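Local coordinates for VAL-1 (Chlorella virus, PDB 3GNE), which cleaves alginate by the eliminative reaction of a polysaccharide lyase of family 14, with a mode of action that depends on pH, at residues 76-81 with 234-239; 114-119 with 218-223. One frame throughout, in Å; residues are numbered along the deposited sequence. Where two conformers were deposited one is given.

Contact 1: residues 76-81 with 234-239; sequences AWEVFY and YFTNFQ
Neighbouring antiparallel strands of one sheet in a concanavalin-like beta-sandwich meet here around a beta bulge. Backbone hydrogen bonds join the pairs Ala-76/Gln-239, Glu-78/Thr-236 and Phe-80/Tyr-234, but the register slips by one, so that Asn-237 and Phe-238 both face Trp-77. Asn-237 makes this turn of the chain possible with positive phi and psi (58° and 52°), a left-handed conformation that asparagine tolerates well.

Glu-78 uses the bulge. Glu-78 CB lies 3.8 Å from Thr-236 CG2, CG stands beside the backbone N, and the chain runs on extended beside the side chains of Thr-236 and Asn-237. Glu-78 CD comes within 4.0 Å of Asn-237 CB. Glu-78 OE1 turns back to Thr-236 CG2, 4.2 Å away, while OE2 accepts a nearly straight hydrogen bond from Asn-237 ND2 at 2.9 Å, close to the amide plane but above that of the carboxylate.

On the other face, apolar side chains suit the sandwich interior, where Trp-217 meets the rings of Trp-77, Phe-235 and Phe-238 edge-to-face. Trp-77 CB sits over the Phe-238 ring, and Val-79 CG2, anti to its backbone N, lies over one face of the Phe-235 ring in a CH-pi contact, 3.4 Å from CE1.

Contact 2: residues 114-119 with 218-223; sequences SNRIMW and NTFFGG. With FLC (citrate anion), chain C.
Phe-221 offers one ring face to the edge of Trp-119 in an edge-to-face (T-shaped) pair, the planes 79° apart: Trp-119 CZ2 sits over the ring centre, 3.6 Å from Phe-221 CE2. Trp-119 CH2 lies 3.4 Å from Phe-220 O, and Thr-219 OG1 is at the indole edge beside CZ3. That hydroxyl is hydrogen-bonded to Lys-92 O and to Tyr-44 OH, while Trp-119 NE1 is held by Phe-87 O, which helps fix the indole. The Phe-220 ring turns its edge to the citrate, with CZ 3.3 Å from OA1.

The guanidinium of Arg-116 receives the same carboxylate at its edge. Arg-116 NH2 donates to OA2 at 2.8 Å and NH1 to OA1 at 3.1 Å, a two-pronged grip for which arginine is well shaped. The chain is extended about CB-CG and bends at chi3 (-72°), which turns the guanidinium edge to the carboxylate. NH1 also donates to a water, which in turn donates to Asn-218 O.

Both strands belong to the seven-stranded antiparallel sheet of the sandwich and run in roughly the same direction, because strand 91-99 lies between them; their axes approach to 9.0 Å, so side chains and water span the gap. Tyr-128, Tyr-130, Lys-92, Gly-105 and His-147 also bind the citrate, probably a crystallisation component, which may occupy part of the substrate cleft, its carboxylates standing in for those of the uronates.

Gly-222 follows with positive phi (84°), where a CB would run into Phe-221 O; after a cis peptide, one on Gly-223 would strike citrate OG2. Gly-223 N makes weak hydrogen bonds to citrate OG1 and OHB, and Met-118 lays CE 4.3 Å from Gly-222 O, a carbonyl hydrogen-bonded by Lys-92 NZ.

How the contacts relate
The two contacts belong to opposing sheets of the sandwich, and contact 2 is nested along the chain within the loop closed by contact 1. Strands 212-221 and 231-241 are consecutive, so the chain passes from one sheet to the other between them. Contact 1 joins adjacent strands through main-chain hydrogen bonds and is partly buried. Contact 2, nearer the centre of the chain, is buried, is made by aromatic packing and one bridging water, and has a citrate bound beside it. They touch in the interior, where Trp-77 CZ2 lies 3.6 Å from Ile-117 CG1 and Phe-235 packs on Thr-219. The outer face of contact 1 mixes polar groups with the rings of Phe-80 and Tyr-234, and contact 2 turns its charge toward the ligand.

Contact 1: residues 76-81 with 234-239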
loop_
_atom_site.group_PDB
_atom_site.type_symbol
_atom_site.label_atom_id
_atom_site.label_comp_id
_atom_site.label_asym_id
_atom_site.label_seq_id
_atom_site.Cartn_x
_atom_site.Cartn_y
_atom_site.Cartn_z
ATOM N N ALA A 76 -1.306 -6.600 5.632
ATOM C CA ALA A 76 -2.228 -5.951 6.580
ATOM C C ALA A 76 -1.413 -5.169 7.608
ATOM O O ALA A 76 -0.241 -5.488 7.855
ATOM C CB ALA A 76 -3.076 -7.005 7.267
ATOM N N TRP A 77 -2.013 -4.148 8.166
ATOM C CA TRP A 77 -1.355 -3.326 9.192
ATOM C C TRP A 77 -2.449 -2.577 9.932
ATOM O O TRP A 77 -3.616 -2.582 9.486
ATOM C CB TRP A 77 -0.335 -2.316 8.617
ATOM C CG TRP A 77 -0.924 -1.460 7.529
ATOM C CD1 TRP A 77 -1.542 -0.241 7.682
ATOM C CD2 TRP A 77 -0.979 -1.743 6.129
ATOM N NE1 TRP A 77 -1.967 0.249 6.452
ATOM C CE2 TRP A 77 -1.629 -0.663 5.483
ATOM C CE3 TRP A 77 -0.519 -2.837 5.341
ATOM C CZ2 TRP A 77 -1.849 -0.615 4.098
ATOM C CZ3 TRP A 77 -0.743 -2.770 3.960
ATOM C CH2 TRP A 77 -1.389 -1.699 3.360
ATOM N N GLU A 78 -2.069 -1.974 11.038
ATOM C CA GLU A 78 -3.020 -1.148 11.787
ATOM C C GLU A 78 -2.479 0.249 11.908
ATOM O O GLU A 78 -1.259 0.438 12.008
ATOM C CB GLU A 78 -3.244 -1.724 13.208
ATOM C CG GLU A 78 -3.818 -3.167 13.045
ATOM C CD GLU A 78 -3.942 -3.836 14.390
ATOM O OE1 GLU A 78 -4.020 -3.141 15.413
ATOM O OE2 GLU A 78 -4.019 -5.068 14.479
ATOM N N VAL A 79 -3.369 1.248 11.890
ATOM C CA VAL A 79 -2.898 2.650 12.025
ATOM C C VAL A 79 -3.782 3.441 12.969
ATOM O O VAL A 79 -4.991 3.324 12.984
ATOM C CB VAL A 79 -2.874 3.282 10.626
ATOM C CG1 VAL A 79 -4.288 3.285 10.021
ATOM C CG2 VAL A 79 -2.286 4.691 10.697
ATOM N N PHE A 80 -3.122 4.224 13.809
ATOM C CA PHE A 80 -3.750 5.081 14.805
ATOM C C PHE A 80 -3.477 6.549 14.422
ATOM O O PHE A 80 -2.306 6.955 14.338
ATOM C CB PHE A 80 -3.147 4.749 16.151
ATOM C CG PHE A 80 -3.796 5.390 17.372
ATOM C CD1 PHE A 80 -4.550 4.581 18.231
ATOM C CD2 PHE A 80 -3.673 6.720 17.712
ATOM C CE1 PHE A 80 -5.094 5.120 19.375
ATOM C CE2 PHE A 80 -4.218 7.274 18.857
ATOM C CZ PHE A 80 -4.944 6.476 19.713
ATOM N N TYR A 81 -4.563 7.267 14.201
ATOM C CA TYR A 81 -4.556 8.711 13.909
ATOM C C TYR A 81 -5.046 9.448 15.154
ATOM O O TYR A 81 -6.270 9.378 15.397
ATOM C CB TYR A 81 -5.485 8.998 12.736
ATOM C CG TYR A 81 -4.902 8.455 11.426
ATOM C CD1 TYR A 81 -3.806 9.156 10.875
ATOM C CD2 TYR A 81 -5.418 7.347 10.764
ATOM C CE1 TYR A 81 -3.268 8.682 9.664
ATOM C CE2 TYR A 81 -4.853 6.888 9.571
ATOM C CZ TYR A 81 -3.783 7.584 9.047
ATOM O OH TYR A 81 -3.184 7.156 7.863
ATOM N N TYR A 234 0.558 6.444 13.980
ATOM C CA TYR A 234 1.309 5.271 14.406
ATOM C C TYR A 234 0.876 4.034 13.619
ATOM O O TYR A 234 -0.319 3.791 13.465
ATOM C CB TYR A 234 1.107 4.995 15.902
ATOM C CG TYR A 234 1.425 6.179 16.776
ATOM C CD1 TYR A 234 2.707 6.376 17.284
ATOM C CD2 TYR A 234 0.419 7.106 17.094
ATOM C CE1 TYR A 234 2.997 7.481 18.085
ATOM C CE2 TYR A 234 0.702 8.184 17.896
ATOM C CZ TYR A 234 1.982 8.364 18.392
ATOM O OH TYR A 234 2.215 9.473 19.209
ATOM N N PHE A 235 1.837 3.260 13.151
ATOM C CA PHE A 235 1.552 2.043 12.409
ATOM C C PHE A 235 2.087 0.840 13.176
ATOM O O PHE A 235 3.142 0.885 13.786
ATOM C CB PHE A 235 2.278 2.108 11.013
ATOM C CG PHE A 235 1.614 3.115 10.081
ATOM C CD1 PHE A 235 0.574 2.767 9.248
ATOM C CD2 PHE A 235 2.090 4.436 10.070
ATOM C CE1 PHE A 235 -0.012 3.698 8.382
ATOM C CE2 PHE A 235 1.517 5.378 9.214
ATOM C CZ PHE A 235 0.455 5.020 8.369
ATOM N N THR A 236 1.345 -0.253 13.121
ATOM C CA THR A 236 1.781 -1.439 13.878
ATOM C C THR A 236 1.236 -2.686 13.244
ATOM O O THR A 236 0.353 -2.635 12.402
ATOM C CB THR A 236 1.315 -1.307 15.361
ATOM O OG1 THR A 236 1.990 -2.288 16.160
ATOM C CG2 THR A 236 -0.215 -1.468 15.473
ATOM N N ASN A 237 1.747 -3.838 13.698
ATOM C CA ASN A 237 1.182 -5.132 13.377
ATOM C C ASN A 237 1.144 -5.364 11.868
ATOM O O ASN A 237 0.092 -5.714 11.306
ATOM C CB ASN A 237 -0.231 -5.300 13.985
ATOM C CG ASN A 237 -0.555 -6.774 14.118
ATOM O OD1 ASN A 237 0.316 -7.644 14.144
ATOM N ND2 ASN A 237 -1.871 -7.069 14.193
ATOM N N PHE A 238 2.265 -5.184 11.214
ATOM C CA PHE A 238 2.369 -5.488 9.785
ATOM C C PHE A 238 2.376 -7.001 9.601
ATOM O O PHE A 238 3.204 -7.700 10.191
ATOM C CB PHE A 238 3.696 -4.926 9.232
ATOM C CG PHE A 238 3.695 -3.413 9.139
ATOM C CD1 PHE A 238 3.302 -2.799 7.954
ATOM C CD2 PHE A 238 4.090 -2.605 10.192
ATOM C CE1 PHE A 238 3.361 -1.378 7.864
ATOM C CE2 PHE A 238 4.139 -1.234 10.130
ATOM C CZ PHE A 238 3.751 -0.621 8.944
ATOM N N GLN A 239 1.441 -7.535 8.817
ATOM C CA GLN A 239 1.269 -8.949 8.608
ATOM C C GLN A 239 1.217 -9.275 7.122
ATOM O O GLN A 239 0.729 -8.505 6.314
ATOM C CB GLN A 239 -0.063 -9.431 9.254
ATOM C CG GLN A 239 -0.047 -9.236 10.762
ATOM C CD GLN A 239 -1.357 -9.623 11.397
ATOM O OE1 GLN A 239 -2.386 -9.256 10.817
ATOM N NE2 GLN A 239 -1.380 -10.310 12.526
#

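Contact 2: residues 114-119 with 218-223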
loop_
_atom_site.group_PDB
_atom_site.type_symbol
_atom_site.label_atom_id
_atom_site.label_comp_id
_atom_site.label_asym_id
_atom_site.label_seq_id
_atom_site.Cartn_x
_atom_site.Cartn_y
_atom_site.Cartn_z
ATOM N N SER A 114 1.243 -1.986 -9.613
ATOM C CA SER A 114 1.238 -1.880 -8.145
ATOM C C SER A 114 -0.215 -1.719 -7.656
ATOM O O SER A 114 -1.100 -1.209 -8.372
ATOM C CB SER A 114 2.103 -0.733 -7.596
ATOM O OG SER A 114 1.552 0.496 -8.106
ATOM N N ASN A 115 -0.389 -2.192 -6.409
ATOM C CA ASN A 115 -1.692 -2.216 -5.732
ATOM C C ASN A 115 -1.492 -1.618 -4.356
ATOM O O ASN A 115 -0.867 -2.300 -3.532
ATOM C CB ASN A 115 -2.176 -3.676 -5.628
ATOM C CG ASN A 115 -3.642 -3.767 -5.276
ATOM O OD1 ASN A 115 -4.357 -2.778 -5.512
ATOM N ND2 ASN A 115 -4.066 -4.890 -4.714
ATOM N N ARG A 116 -1.945 -0.387 -4.127
ATOM C CA ARG A 116 -1.645 0.274 -2.873
ATOM C C ARG A 116 -2.908 0.763 -2.186
ATOM O O ARG A 116 -3.927 1.003 -2.813
ATOM C CB ARG A 116 -0.747 1.485 -3.102
ATOM C CG ARG A 116 0.702 1.081 -3.393
ATOM C CD ARG A 116 1.618 2.330 -3.496
ATOM N NE ARG A 116 1.274 3.000 -4.796
ATOM C CZ ARG A 116 1.756 4.178 -5.179
ATOM N NH1 ARG A 116 2.580 4.866 -4.357
ATOM N NH2 ARG A 116 1.447 4.726 -6.367
ATOM N N ILE A 117 -2.782 0.952 -0.869
ATOM C CA ILE A 117 -3.789 1.671 -0.112
ATOM C C ILE A 117 -3.441 3.144 -0.083
ATOM O O ILE A 117 -2.270 3.516 0.243
ATOM C CB ILE A 117 -3.792 1.161 1.355
ATOM C CG1 ILE A 117 -4.307 -0.279 1.449
ATOM C CG2 ILE A 117 -4.590 2.129 2.227
ATOM C CD1 ILE A 117 -5.806 -0.451 1.169
ATOM N N MET A 118 -4.420 3.991 -0.376
ATOM C CA MET A 118 -4.348 5.406 -0.061
ATOM C C MET A 118 -5.450 5.769 0.940
ATOM O O MET A 118 -6.555 5.251 0.901
ATOM C CB MET A 118 -4.590 6.316 -1.264
ATOM C CG MET A 118 -3.316 6.518 -2.097
ATOM S SD MET A 118 -3.644 7.649 -3.483
ATOM C CE MET A 118 -3.843 9.221 -2.646
ATOM N N TRP A 119 -5.106 6.723 1.811
ATOM C CA TRP A 119 -6.153 7.429 2.547
ATOM C C TRP A 119 -6.653 8.580 1.682
ATOM O O TRP A 119 -5.993 8.943 0.694
ATOM C CB TRP A 119 -5.705 7.882 3.916
ATOM C CG TRP A 119 -4.907 9.158 4.049
ATOM C CD1 TRP A 119 -5.425 10.422 4.108
ATOM C CD2 TRP A 119 -3.479 9.308 4.149
ATOM N NE1 TRP A 119 -4.427 11.373 4.237
ATOM C CE2 TRP A 119 -3.210 10.691 4.265
ATOM C CE3 TRP A 119 -2.404 8.415 4.143
ATOM C CZ2 TRP A 119 -1.928 11.219 4.387
ATOM C CZ3 TRP A 119 -1.132 8.925 4.263
ATOM C CH2 TRP A 119 -0.890 10.312 4.383
ATOM N N ASN A 218 5.455 2.883 1.803
ATOM C CA ASN A 218 5.990 4.227 1.606
ATOM C C ASN A 218 4.861 5.198 1.895
ATOM O O ASN A 218 3.996 5.433 1.077
ATOM C CB ASN A 218 6.507 4.382 0.183
ATOM C CG ASN A 218 7.349 5.635 0.068
ATOM O OD1 ASN A 218 7.350 6.493 0.933
ATOM N ND2 ASN A 218 8.085 5.717 -1.018
ATOM N N THR A 219 4.866 5.717 3.146
ATOM C CA THR A 219 3.728 6.518 3.581
ATOM C C THR A 219 4.110 7.994 3.539
ATOM O O THR A 219 5.180 8.412 3.974
ATOM C CB THR A 219 3.257 6.086 4.972
ATOM O OG1 THR A 219 2.084 6.878 5.304
ATOM C CG2 THR A 219 4.271 6.286 6.107
ATOM N N PHE A 220 3.222 8.773 2.929
ATOM C CA PHE A 220 3.446 10.213 2.708
ATOM C C PHE A 220 2.164 10.824 2.264
ATOM O O PHE A 220 1.260 10.096 1.770
ATOM C CB PHE A 220 4.564 10.421 1.649
ATOM C CG PHE A 220 4.267 9.767 0.319
ATOM C CD1 PHE A 220 4.739 8.461 0.082
ATOM C CD2 PHE A 220 3.526 10.431 -0.682
ATOM C CE1 PHE A 220 4.450 7.850 -1.134
ATOM C CE2 PHE A 220 3.262 9.810 -1.888
ATOM C CZ PHE A 220 3.728 8.507 -2.117
ATOM N N PHE A 221 2.054 12.164 2.363
ATOM C CA PHE A 221 0.890 12.858 1.896
ATOM C C PHE A 221 0.897 13.085 0.399
ATOM O O PHE A 221 1.923 13.374 -0.199
ATOM C CB PHE A 221 0.818 14.255 2.561
ATOM C CG PHE A 221 0.151 14.212 3.939
ATOM C CD1 PHE A 221 -1.104 14.796 4.093
ATOM C CD2 PHE A 221 0.770 13.590 5.026
ATOM C CE1 PHE A 221 -1.765 14.726 5.314
ATOM C CE2 PHE A 221 0.105 13.494 6.258
ATOM C CZ PHE A 221 -1.153 14.088 6.386
ATOM N N GLY A 222 -0.311 12.989 -0.193
ATOM C CA GLY A 222 -0.469 13.401 -1.569
ATOM C C GLY A 222 -0.084 12.320 -2.568
ATOM O O GLY A 222 -0.009 11.141 -2.291
ATOM N N GLY A 223 0.133 12.750 -3.769
ATOM C CA GLY A 223 -0.094 14.113 -4.213
ATOM C C GLY A 223 -1.544 14.421 -4.513
ATOM O O GLY A 223 -2.376 13.499 -4.448
HETATM C CAC FLC C . 2.980 7.900 -6.392
HETATM C CA FLC C . 3.215 9.278 -6.981
HETATM C CB FLC C . 1.994 10.172 -6.735
HETATM C CBC FLC C . 0.816 9.510 -7.447
HETATM C CG FLC C . 2.265 11.542 -7.350
HETATM C CGC FLC C . 1.115 12.548 -7.189
HETATM O OA1 FLC C . 2.862 7.789 -5.183
HETATM O OA2 FLC C . 2.916 6.965 -7.169
HETATM O OB1 FLC C . -0.045 8.970 -6.725
HETATM O OB2 FLC C . 0.807 9.490 -8.704
HETATM O OG1 FLC C . -0.012 12.133 -6.933
HETATM O OG2 FLC C . 1.398 13.765 -7.386
HETATM O OHB FLC C . 1.799 10.309 -5.339
HETATM O O HOH W 1 3.434 4.283 -1.527
#